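Local coordinates for protein glucose-6-phosphate isomerase (Plasmodium falciparum, PDB 3QKI) that probably catalyses the second step of glycolysis, the reversible conversion of alpha-D-glucose 6-phosphate into beta-D-fructose 6-phosphate, at residues A[188-191]-A[192-195]; A[583-586]-A[587-590]; A[364-367]-A[368-372]; A[263-266]-A[267-271]. All blocks are in the same frame, centred on the assembly; numbering follows the deposited sequence.

Overall arrangement
Helix 179-197, which follows strand 168-172 of the parallel five-stranded sheet, carries contact 1. Further along, contact 4 lies in the C-terminal part of helix 255-268, packed on strand 243-248 of that same sheet. Contact 3 lies in the C-terminal part of helix 356-371, just before strand 375-380 of the mixed sheet, and contact 2 starts the C-terminal helix 585-595. Each contact is one continuous piece of chain, so none closes a long loop; the four follow in series without nesting or crossing. Centres of contacts 1 and 3 lie about 38 Å apart, on opposite sides of the chain's centre. Contacts 1, 2 and 4 also touch the second subunit, which contact 3 does not.

Contact 1: A[188-191]-A[192-195]; sequences MKYY and YYNM
Tyr190 and Tyr193, three residues apart on helix 179-197, form a T-shaped pair: the edge of the Tyr193 ring faces the flat of the Tyr190 ring, with planes at 87° and centroids 5.4 Å apart. CD2 of Tyr193 comes within 3.7 Å of CD1 of Tyr190. Both side chains leave the backbone with CG beside their own N, but the two rings differ in chi2 and stand nearly perpendicular. Lys189 O lies over one face of the Tyr193 ring, off its centre, 3.1 Å from CG of Tyr193. The aliphatic part of Lys189 runs past the phenol end of that ring, CB lying 3.9 Å from CZ of Tyr193, while its ammonium group reaches back to Glu186 in a salt bridge. A long, flexible chain with a charged tip suits this partly exposed place.

Four residues on, Met195 folds over Tyr191. Bends at chi2 (50°) and chi3 (83°) curl the thioether so that CE touches CD2 of Tyr191 at 3.7 Å, and CB rests over the ring face in a CH-pi contact. The sulfur approaches obliquely, a Met-aromatic contact. Main-chain bonds such as Tyr193 N to Lys189 O, 2.8 Å, hold the spacing.

Toward the second subunit, Tyr190 packs on its Asn232 and Tyr193 on its Gln236. Within the chain, the hydroxyl of buried Tyr192 binds Asn216 O and Arg154, and Met188 packs on helix 523-543 and on Phe328 of helix 318-328.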
loop_
_atom_site.group_PDB
_atom_site.type_symbol
_atom_site.label_atom_id
_atom_site.label_comp_id
_atom_site.label_asym_id
_atom_site.label_seq_id
_atom_site.Cartn_x
_atom_site.Cartn_y
_atom_site.Cartn_z
ATOM N N MET A 188 -7.874 -9.449 13.050
ATOM C CA MET A 188 -8.459 -10.137 14.194
ATOM C C MET A 188 -7.932 -9.786 15.584
ATOM O O MET A 188 -8.623 -10.069 16.561
ATOM C CB MET A 188 -8.397 -11.662 13.961
ATOM C CG MET A 188 -9.168 -12.138 12.721
ATOM S SD MET A 188 -10.789 -11.323 12.452
ATOM C CE MET A 188 -11.599 -11.712 14.011
ATOM N N LYS A 189 -6.710 -9.272 15.693
ATOM C CA LYS A 189 -6.124 -9.020 17.004
ATOM C C LYS A 189 -6.973 -8.217 17.980
ATOM O O LYS A 189 -7.095 -8.623 19.134
ATOM C CB LYS A 189 -4.659 -8.569 16.936
ATOM C CG LYS A 189 -4.448 -7.123 16.459
ATOM C CD LYS A 189 -2.937 -6.837 16.340
ATOM C CE LYS A 189 -2.670 -5.355 16.266
ATOM N NZ LYS A 189 -1.300 -5.075 15.744
ATOM N N TYR A 190 -7.597 -7.115 17.512
ATOM C CA TYR A 190 -8.436 -6.282 18.374
ATOM C C TYR A 190 -9.737 -6.945 18.698
ATOM O O TYR A 190 -10.254 -6.727 19.783
ATOM C CB TYR A 190 -8.603 -4.850 17.837
ATOM C CG TYR A 190 -7.352 -4.043 18.094
ATOM C CD1 TYR A 190 -7.020 -3.627 19.384
ATOM C CD2 TYR A 190 -6.436 -3.796 17.075
ATOM C CE1 TYR A 190 -5.861 -2.898 19.636
ATOM C CE2 TYR A 190 -5.255 -3.083 17.321
ATOM C CZ TYR A 190 -4.981 -2.624 18.603
ATOM O OH TYR A 190 -3.797 -1.955 18.861
ATOM N N TYR A 191 -10.253 -7.819 17.797
ATOM C CA TYR A 191 -11.478 -8.558 18.118
ATOM C C TYR A 191 -11.146 -9.513 19.278
ATOM O O TYR A 191 -11.868 -9.580 20.268
ATOM C CB TYR A 191 -11.999 -9.316 16.899
ATOM C CG TYR A 191 -13.251 -10.109 17.193
ATOM C CD1 TYR A 191 -13.183 -11.458 17.518
ATOM C CD2 TYR A 191 -14.503 -9.501 17.187
ATOM C CE1 TYR A 191 -14.330 -12.192 17.820
ATOM C CE2 TYR A 191 -15.660 -10.220 17.505
ATOM C CZ TYR A 191 -15.565 -11.565 17.825
ATOM O OH TYR A 191 -16.686 -12.290 18.120
ATOM N N TYR A 192 -9.996 -10.189 19.176
ATOM C CA TYR A 192 -9.519 -11.081 20.196
ATOM C C TYR A 192 -9.234 -10.317 21.526
ATOM O O TYR A 192 -9.751 -10.718 22.571
ATOM C CB TYR A 192 -8.292 -11.812 19.655
ATOM C CG TYR A 192 -7.468 -12.527 20.698
ATOM C CD1 TYR A 192 -7.923 -13.712 21.292
ATOM C CD2 TYR A 192 -6.220 -12.043 21.075
ATOM C CE1 TYR A 192 -7.146 -14.391 22.230
ATOM C CE2 TYR A 192 -5.448 -12.701 22.018
ATOM C CZ TYR A 192 -5.911 -13.878 22.591
ATOM O OH TYR A 192 -5.118 -14.510 23.513
ATOM N N TYR A 193 -8.491 -9.196 21.488
ATOM C CA TYR A 193 -8.204 -8.450 22.734
ATOM C C TYR A 193 -9.440 -7.872 23.401
ATOM O O TYR A 193 -9.555 -7.929 24.620
ATOM C CB TYR A 193 -7.258 -7.269 22.525
ATOM C CG TYR A 193 -5.944 -7.520 21.833
ATOM C CD1 TYR A 193 -5.223 -8.693 22.058
ATOM C CD2 TYR A 193 -5.344 -6.523 21.064
ATOM C CE1 TYR A 193 -4.007 -8.924 21.414
ATOM C CE2 TYR A 193 -4.106 -6.717 20.472
ATOM C CZ TYR A 193 -3.443 -7.919 20.635
ATOM O OH TYR A 193 -2.207 -8.074 20.033
ATOM N N ASN A 194 -10.325 -7.260 22.606
ATOM C CA ASN A 194 -11.485 -6.519 23.096
ATOM C C ASN A 194 -12.670 -7.400 23.470
ATOM O O ASN A 194 -13.221 -7.228 24.561
ATOM C CB ASN A 194 -11.905 -5.417 22.098
ATOM C CG ASN A 194 -10.807 -4.413 21.830
ATOM O OD1 ASN A 194 -9.791 -4.366 22.529
ATOM N ND2 ASN A 194 -10.987 -3.585 20.814
ATOM N N MET A 195 -13.090 -8.281 22.544
ATOM C CA MET A 195 -14.247 -9.164 22.722
ATOM C C MET A 195 -13.935 -10.386 23.569
ATOM O O MET A 195 -14.781 -10.820 24.336
ATOM C CB MET A 195 -14.851 -9.547 21.351
ATOM C CG MET A 195 -15.948 -8.607 20.882
ATOM S SD MET A 195 -15.570 -6.830 20.939
ATOM C CE MET A 195 -14.724 -6.614 19.490
#

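Contact 2: A[583-586]-A[587-590]; sequences FNES and TKIL
The chain passes from an extended stretch at Phe583 and Asn584 into the first turn of helix 585-595, where Lys588 N bonds to Asn584 O (3.1 Å) and Leu590 N to Ser586 O. This is an N-cap: Asn584 stands right before the helix, and its side-chain OD1 accepts from Thr587 N at 2.9 Å with a nearly straight N-H...O angle of 172°. Asparagine suits the place because its short side chain can turn back to an amide that has no carbonyl of an earlier turn to bind. Its CG lies between the backbone N and the carbonyl carbon (chi1 70°), which brings OD1 to Thr587 N.

On another side of the same turn, the side chains of Glu585 and Lys588 run alongside one another and close a salt bridge. Lys588 NZ meets Glu585 OE2 at 3.1 Å, from above the carboxylate plane rather than within it. Bends at chi2 of the glutamate and chi3 of the lysine let the charged ends meet across three residues, and CG of Lys588 rests 3.8 Å from CB of Phe583. A carboxylate in the first turn should also interact favourably with the helix dipole.

The second subunit meets this helix start, Ser586 OG bonding to Ser69 and Ser54 of that subunit. Phe583 turns instead to its own chain, edge-to-face with Tyr567 of helix 555-573. Beside the cap sits a water that accepts a hydrogen bond from Asn584 N at 2.9 Å.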
loop_
_atom_site.group_PDB
_atom_site.type_symbol
_atom_site.label_atom_id
_atom_site.label_comp_id
_atom_site.label_asym_id
_atom_site.label_seq_id
_atom_site.Cartn_x
_atom_site.Cartn_y
_atom_site.Cartn_z
ATOM N N PHE A 583 27.752 -7.670 -17.829
ATOM C CA PHE A 583 26.791 -6.641 -17.452
ATOM C C PHE A 583 26.661 -5.626 -18.565
ATOM O O PHE A 583 27.652 -5.333 -19.231
ATOM C CB PHE A 583 27.210 -5.954 -16.145
ATOM C CG PHE A 583 27.228 -6.881 -14.952
ATOM C CD1 PHE A 583 26.088 -7.587 -14.580
ATOM C CD2 PHE A 583 28.390 -7.072 -14.221
ATOM C CE1 PHE A 583 26.108 -8.448 -13.482
ATOM C CE2 PHE A 583 28.407 -7.920 -13.116
ATOM C CZ PHE A 583 27.261 -8.594 -12.746
ATOM N N ASN A 584 25.458 -5.062 -18.758
ATOM C CA ASN A 584 25.251 -4.034 -19.767
ATOM C C ASN A 584 25.984 -2.734 -19.354
ATOM O O ASN A 584 26.478 -2.630 -18.222
ATOM C CB ASN A 584 23.758 -3.838 -20.051
ATOM C CG ASN A 584 22.980 -3.185 -18.932
ATOM O OD1 ASN A 584 23.321 -2.109 -18.429
ATOM N ND2 ASN A 584 21.914 -3.832 -18.495
ATOM N N GLU A 585 26.057 -1.759 -20.261
ATOM C CA GLU A 585 26.770 -0.514 -20.003
ATOM C C GLU A 585 26.254 0.307 -18.823
ATOM O O GLU A 585 27.059 0.909 -18.105
ATOM C CB GLU A 585 26.894 0.323 -21.274
ATOM C CG GLU A 585 27.676 -0.356 -22.384
ATOM C CD GLU A 585 29.081 -0.828 -22.058
ATOM O OE1 GLU A 585 29.820 -0.118 -21.338
ATOM O OE2 GLU A 585 29.437 -1.930 -22.520
ATOM N N SER A 586 24.921 0.318 -18.590
ATOM C CA SER A 586 24.377 1.077 -17.459
ATOM C C SER A 586 24.686 0.418 -16.138
ATOM O O SER A 586 25.114 1.106 -15.197
ATOM C CB SER A 586 22.873 1.269 -17.600
ATOM O OG SER A 586 22.620 2.001 -18.780
ATOM N N THR A 587 24.468 -0.915 -16.054
ATOM C CA THR A 587 24.739 -1.643 -14.813
ATOM C C THR A 587 26.180 -1.565 -14.391
ATOM O O THR A 587 26.436 -1.421 -13.194
ATOM C CB THR A 587 24.116 -3.033 -14.708
ATOM O OG1 THR A 587 23.730 -3.516 -15.993
ATOM C CG2 THR A 587 22.938 -3.048 -13.762
ATOM N N LYS A 588 27.126 -1.564 -15.353
ATOM C CA LYS A 588 28.553 -1.403 -15.035
ATOM C C LYS A 588 28.809 -0.048 -14.350
ATOM O O LYS A 588 29.546 0.002 -13.369
ATOM C CB LYS A 588 29.431 -1.543 -16.294
ATOM C CG LYS A 588 29.509 -2.963 -16.832
ATOM C CD LYS A 588 30.609 -3.092 -17.889
ATOM C CE LYS A 588 30.090 -2.981 -19.301
ATOM N NZ LYS A 588 31.160 -3.222 -20.301
ATOM N N ILE A 589 28.176 1.032 -14.823
ATOM C CA ILE A 589 28.353 2.371 -14.241
ATOM C C ILE A 589 27.802 2.409 -12.790
ATOM O O ILE A 589 28.496 2.867 -11.870
ATOM C CB ILE A 589 27.751 3.466 -15.182
ATOM C CG1 ILE A 589 28.550 3.525 -16.521
ATOM C CG2 ILE A 589 27.688 4.859 -14.504
ATOM C CD1 ILE A 589 27.900 4.297 -17.664
ATOM N N LEU A 590 26.598 1.859 -12.577
ATOM C CA LEU A 590 25.992 1.853 -11.244
ATOM C C LEU A 590 26.638 0.890 -10.270
ATOM O O LEU A 590 26.730 1.211 -9.090
ATOM C CB LEU A 590 24.454 1.726 -11.283
ATOM C CG LEU A 590 23.733 3.065 -11.106
ATOM C CD1 LEU A 590 23.902 3.936 -12.303
ATOM C CD2 LEU A 590 22.225 2.864 -10.898
HETATM O O HOH W 1 23.569 -6.191 -16.877
#

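Contact 3: A[364-367]-A[368-372]; sequences SFYN and SHFFD
In the C-terminal part of helix 356-371 the turns are held by regular backbone bonds, His369 N to Phe365 O being 2.8 Å, until the weak Phe371 N to Asn367 O bond; Asp372 has positive phi and is no longer helical. Phe365 and His369, four residues apart, stack face to face with centroids 4.5 Å apart and planes inclined by 27°. CE1 of Phe365 sits over the centre of the imidazole. Both imidazole nitrogens are engaged, ND1 with Tyr29 and NE2 with Asn414 O, so the ring is fixed in rotation while its face stays on the phenyl group.

The Phe365 ring also receives the edge of Phe370 in an offset edge-to-face pair. With CG anti to the backbone N (chi1 178°), Tyr366 turns its ring to the residues four and five positions on: CD1 lies 3.7 Å from CD2 of Phe370, and CE2 lies 3.5 Å from CE1 of Phe371. Its hydroxyl binds Arg72 O, which suits tyrosine to a mostly apolar place. Phe365, Tyr366 and Phe370 pack on helix 27-39, Tyr366 also on helix 75-87. Together the five rings form an aromatic cluster.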
loop_
_atom_site.group_PDB
_atom_site.type_symbol
_atom_site.label_atom_id
_atom_site.label_comp_id
_atom_site.label_asym_id
_atom_site.label_seq_id
_atom_site.Cartn_x
_atom_site.Cartn_y
_atom_site.Cartn_z
ATOM N N SER A 364 -15.443 -7.983 -12.546
ATOM C CA SER A 364 -14.042 -7.607 -12.724
ATOM C C SER A 364 -13.610 -7.806 -14.193
ATOM O O SER A 364 -12.983 -6.921 -14.776
ATOM C CB SER A 364 -13.180 -8.442 -11.791
ATOM O OG SER A 364 -11.796 -8.143 -11.898
ATOM N N PHE A 365 -13.947 -8.968 -14.773
ATOM C CA PHE A 365 -13.667 -9.351 -16.157
ATOM C C PHE A 365 -14.329 -8.363 -17.120
ATOM O O PHE A 365 -13.693 -7.905 -18.063
ATOM C CB PHE A 365 -14.176 -10.794 -16.398
ATOM C CG PHE A 365 -14.110 -11.265 -17.831
ATOM C CD1 PHE A 365 -12.902 -11.651 -18.401
ATOM C CD2 PHE A 365 -15.263 -11.328 -18.613
ATOM C CE1 PHE A 365 -12.847 -12.095 -19.731
ATOM C CE2 PHE A 365 -15.204 -11.739 -19.946
ATOM C CZ PHE A 365 -13.997 -12.120 -20.499
ATOM N N TYR A 366 -15.622 -8.038 -16.870
ATOM C CA TYR A 366 -16.413 -7.104 -17.662
ATOM C C TYR A 366 -15.768 -5.695 -17.680
ATOM O O TYR A 366 -15.518 -5.152 -18.755
ATOM C CB TYR A 366 -17.826 -7.055 -17.064
ATOM C CG TYR A 366 -18.783 -6.100 -17.737
ATOM C CD1 TYR A 366 -19.386 -6.425 -18.952
ATOM C CD2 TYR A 366 -19.173 -4.918 -17.111
ATOM C CE1 TYR A 366 -20.298 -5.567 -19.559
ATOM C CE2 TYR A 366 -20.087 -4.048 -17.711
ATOM C CZ TYR A 366 -20.655 -4.385 -18.931
ATOM O OH TYR A 366 -21.561 -3.537 -19.515
ATOM N N ASN A 367 -15.457 -5.143 -16.492
ATOM C CA ASN A 367 -14.807 -3.825 -16.370
ATOM C C ASN A 367 -13.477 -3.768 -17.068
ATOM O O ASN A 367 -13.188 -2.785 -17.761
ATOM C CB ASN A 367 -14.648 -3.430 -14.906
ATOM C CG ASN A 367 -15.950 -3.030 -14.277
ATOM O OD1 ASN A 367 -16.884 -2.644 -14.965
ATOM N ND2 ASN A 367 -16.044 -3.134 -12.956
ATOM N N SER A 368 -12.673 -4.813 -16.914
ATOM C CA SER A 368 -11.348 -4.845 -17.541
ATOM C C SER A 368 -11.434 -5.043 -19.064
ATOM O O SER A 368 -10.787 -4.311 -19.814
ATOM C CB SER A 368 -10.487 -5.936 -16.908
ATOM O OG SER A 368 -9.266 -6.122 -17.621
ATOM N N HIS A 369 -12.208 -6.054 -19.522
ATOM C CA HIS A 369 -12.286 -6.341 -20.948
ATOM C C HIS A 369 -13.080 -5.374 -21.802
ATOM O O HIS A 369 -12.624 -5.016 -22.881
ATOM C CB HIS A 369 -12.702 -7.799 -21.216
ATOM C CG HIS A 369 -11.551 -8.748 -21.101
ATOM N ND1 HIS A 369 -11.134 -9.505 -22.182
ATOM C CD2 HIS A 369 -10.726 -8.989 -20.052
ATOM C CE1 HIS A 369 -10.077 -10.178 -21.763
ATOM N NE2 HIS A 369 -9.791 -9.899 -20.491
ATOM N N PHE A 370 -14.259 -4.971 -21.338
ATOM C CA PHE A 370 -15.183 -4.140 -22.109
ATOM C C PHE A 370 -15.106 -2.629 -21.867
ATOM O O PHE A 370 -15.503 -1.851 -22.735
ATOM C CB PHE A 370 -16.601 -4.717 -22.021
ATOM C CG PHE A 370 -16.582 -6.184 -22.366
ATOM C CD1 PHE A 370 -16.263 -6.607 -23.653
ATOM C CD2 PHE A 370 -16.752 -7.149 -21.382
ATOM C CE1 PHE A 370 -16.148 -7.962 -23.949
ATOM C CE2 PHE A 370 -16.650 -8.505 -21.685
ATOM C CZ PHE A 370 -16.329 -8.901 -22.961
ATOM N N PHE A 371 -14.522 -2.217 -20.754
ATOM C CA PHE A 371 -14.370 -0.790 -20.443
ATOM C C PHE A 371 -12.909 -0.395 -20.388
ATOM O O PHE A 371 -12.597 0.793 -20.264
ATOM C CB PHE A 371 -15.076 -0.463 -19.124
ATOM C CG PHE A 371 -16.565 -0.329 -19.266
ATOM C CD1 PHE A 371 -17.383 -1.456 -19.312
ATOM C CD2 PHE A 371 -17.161 0.924 -19.343
ATOM C CE1 PHE A 371 -18.765 -1.332 -19.461
ATOM C CE2 PHE A 371 -18.549 1.047 -19.468
ATOM C CZ PHE A 371 -19.339 -0.082 -19.546
ATOM N N ASP A 372 -12.013 -1.395 -20.452
ATOM C CA ASP A 372 -10.567 -1.218 -20.394
ATOM C C ASP A 372 -10.105 -0.582 -19.076
ATOM O O ASP A 372 -9.154 0.220 -19.050
ATOM C CB ASP A 372 -10.041 -0.509 -21.662
ATOM C CG ASP A 372 -8.690 -1.004 -22.126
ATOM O OD1 ASP A 372 -7.833 -0.164 -22.426
ATOM O OD2 ASP A 372 -8.505 -2.244 -22.220
#

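Contact 4: A[263-266]-A[267-271]; sequences SIKK and WLSLK
Contact 4 belongs to the C-terminal part of helix 255-268, the helix that follows strand 243-248, where the hydroxyl of Ser269 adds a second bond to the carbonyl that its own N-H already uses. Lys265 O thus accepts from both N and OG of Ser269, each bond 2.9 Å long, and the two donors reach it from opposite faces of the carbonyl plane. OG lies beside its own backbone N (chi1 -61°), which places the hydroxyl within range of the carbonyl four residues back. Serine suits such a place, being small enough to fold against the helix and able to donate to a main-chain oxygen there.

One residue earlier, Leu268 N bonds to Ile264 O at 2.8 Å. Ile264 and Trp267 are neighbours on one flank of the helix. CG2 of Ile264 approaches CE3 of Trp267 at 4.2 Å, a loose touch, and Ile264 O sits near the indole plane at its edge, 3.9 Å from CE3 of Trp267.

Toward the second subunit, Ser263 and Lys266 pack on its Phe457, and Leu270 on its Phe208. Lys265 extends away to Phe295, binding its O and making a cation-pi contact. Large apolar groups suit positions 264 and 267, since both pack on Ile235 of helix 228-235 and, with Leu268, on strand 243-248, while Leu268 and Ser269 meet Leu278 of helix 275-278.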
loop_
_atom_site.group_PDB
_atom_site.type_symbol
_atom_site.label_atom_id
_atom_site.label_comp_id
_atom_site.label_asym_id
_atom_site.label_seq_id
_atom_site.Cartn_x
_atom_site.Cartn_y
_atom_site.Cartn_z
ATOM N N SER A 263 20.230 -15.175 10.465
ATOM C CA SER A 263 20.448 -13.930 11.192
ATOM C C SER A 263 19.715 -13.927 12.540
ATOM O O SER A 263 20.290 -13.529 13.551
ATOM C CB SER A 263 20.041 -12.734 10.328
ATOM O OG SER A 263 20.762 -12.712 9.102
ATOM N N ILE A 264 18.465 -14.407 12.556
ATOM C CA ILE A 264 17.669 -14.463 13.781
ATOM C C ILE A 264 18.180 -15.555 14.730
ATOM O O ILE A 264 18.128 -15.367 15.951
ATOM C CB ILE A 264 16.139 -14.473 13.517
ATOM C CG1 ILE A 264 15.694 -13.120 12.896
ATOM C CG2 ILE A 264 15.305 -14.812 14.780
ATOM C CD1 ILE A 264 15.874 -11.839 13.814
ATOM N N LYS A 265 18.721 -16.646 14.176
ATOM C CA LYS A 265 19.319 -17.712 14.981
ATOM C C LYS A 265 20.592 -17.151 15.670
ATOM O O LYS A 265 20.809 -17.442 16.839
ATOM C CB LYS A 265 19.658 -18.935 14.123
ATOM C CG LYS A 265 20.181 -20.121 14.928
ATOM C CD LYS A 265 20.568 -21.241 13.978
ATOM C CE LYS A 265 20.902 -22.503 14.708
ATOM N NZ LYS A 265 21.535 -23.487 13.788
ATOM N N LYS A 266 21.390 -16.317 14.954
ATOM C CA LYS A 266 22.562 -15.645 15.514
ATOM C C LYS A 266 22.113 -14.703 16.650
ATOM O O LYS A 266 22.739 -14.708 17.705
ATOM C CB LYS A 266 23.320 -14.841 14.439
ATOM C CG LYS A 266 24.115 -15.702 13.466
ATOM C CD LYS A 266 25.529 -15.934 13.921
ATOM C CE LYS A 266 26.200 -17.037 13.125
ATOM N NZ LYS A 266 26.579 -16.598 11.755
ATOM N N TRP A 267 21.010 -13.940 16.453
ATOM C CA TRP A 267 20.456 -13.041 17.475
ATOM C C TRP A 267 19.993 -13.859 18.705
ATOM O O TRP A 267 20.321 -13.480 19.837
ATOM C CB TRP A 267 19.305 -12.200 16.899
ATOM C CG TRP A 267 18.531 -11.402 17.917
ATOM C CD1 TRP A 267 18.923 -10.238 18.523
ATOM C CD2 TRP A 267 17.237 -11.714 18.444
ATOM N NE1 TRP A 267 17.960 -9.814 19.404
ATOM C CE2 TRP A 267 16.897 -10.685 19.356
ATOM C CE3 TRP A 267 16.339 -12.785 18.259
ATOM C CZ2 TRP A 267 15.668 -10.652 20.022
ATOM C CZ3 TRP A 267 15.116 -12.753 18.926
ATOM C CH2 TRP A 267 14.796 -11.702 19.805
ATOM N N LEU A 268 19.254 -14.982 18.480
ATOM C CA LEU A 268 18.828 -15.851 19.593
ATOM C C LEU A 268 20.061 -16.362 20.378
ATOM O O LEU A 268 20.034 -16.371 21.610
ATOM C CB LEU A 268 18.025 -17.086 19.110
ATOM C CG LEU A 268 16.571 -16.912 18.668
ATOM C CD1 LEU A 268 16.013 -18.275 18.210
ATOM C CD2 LEU A 268 15.689 -16.338 19.795
ATOM N N SER A 269 21.132 -16.761 19.657
ATOM C CA SER A 269 22.366 -17.331 20.217
ATOM C C SER A 269 23.246 -16.351 20.992
ATOM O O SER A 269 24.223 -16.765 21.605
ATOM C CB SER A 269 23.177 -18.046 19.142
ATOM O OG SER A 269 22.401 -19.101 18.604
ATOM N N LEU A 270 22.906 -15.069 20.980
ATOM C CA LEU A 270 23.610 -14.073 21.780
ATOM C C LEU A 270 23.297 -14.349 23.264
ATOM O O LEU A 270 24.128 -14.070 24.124
ATOM C CB LEU A 270 23.170 -12.641 21.399
ATOM C CG LEU A 270 23.550 -12.171 19.984
ATOM C CD1 LEU A 270 22.907 -10.858 19.670
ATOM C CD2 LEU A 270 25.054 -12.040 19.800
ATOM N N LYS A 271 22.127 -14.946 23.541
ATOM C CA LYS A 271 21.665 -15.268 24.895
ATOM C C LYS A 271 21.398 -16.754 25.094
ATOM O O LYS A 271 21.639 -17.243 26.192
ATOM C CB LYS A 271 20.388 -14.476 25.242
ATOM C CG LYS A 271 20.569 -12.957 25.283
ATOM C CD LYS A 271 20.124 -12.409 26.636
ATOM C CE LYS A 271 18.990 -11.443 26.526
ATOM N NZ LYS A 271 18.248 -11.325 27.808
#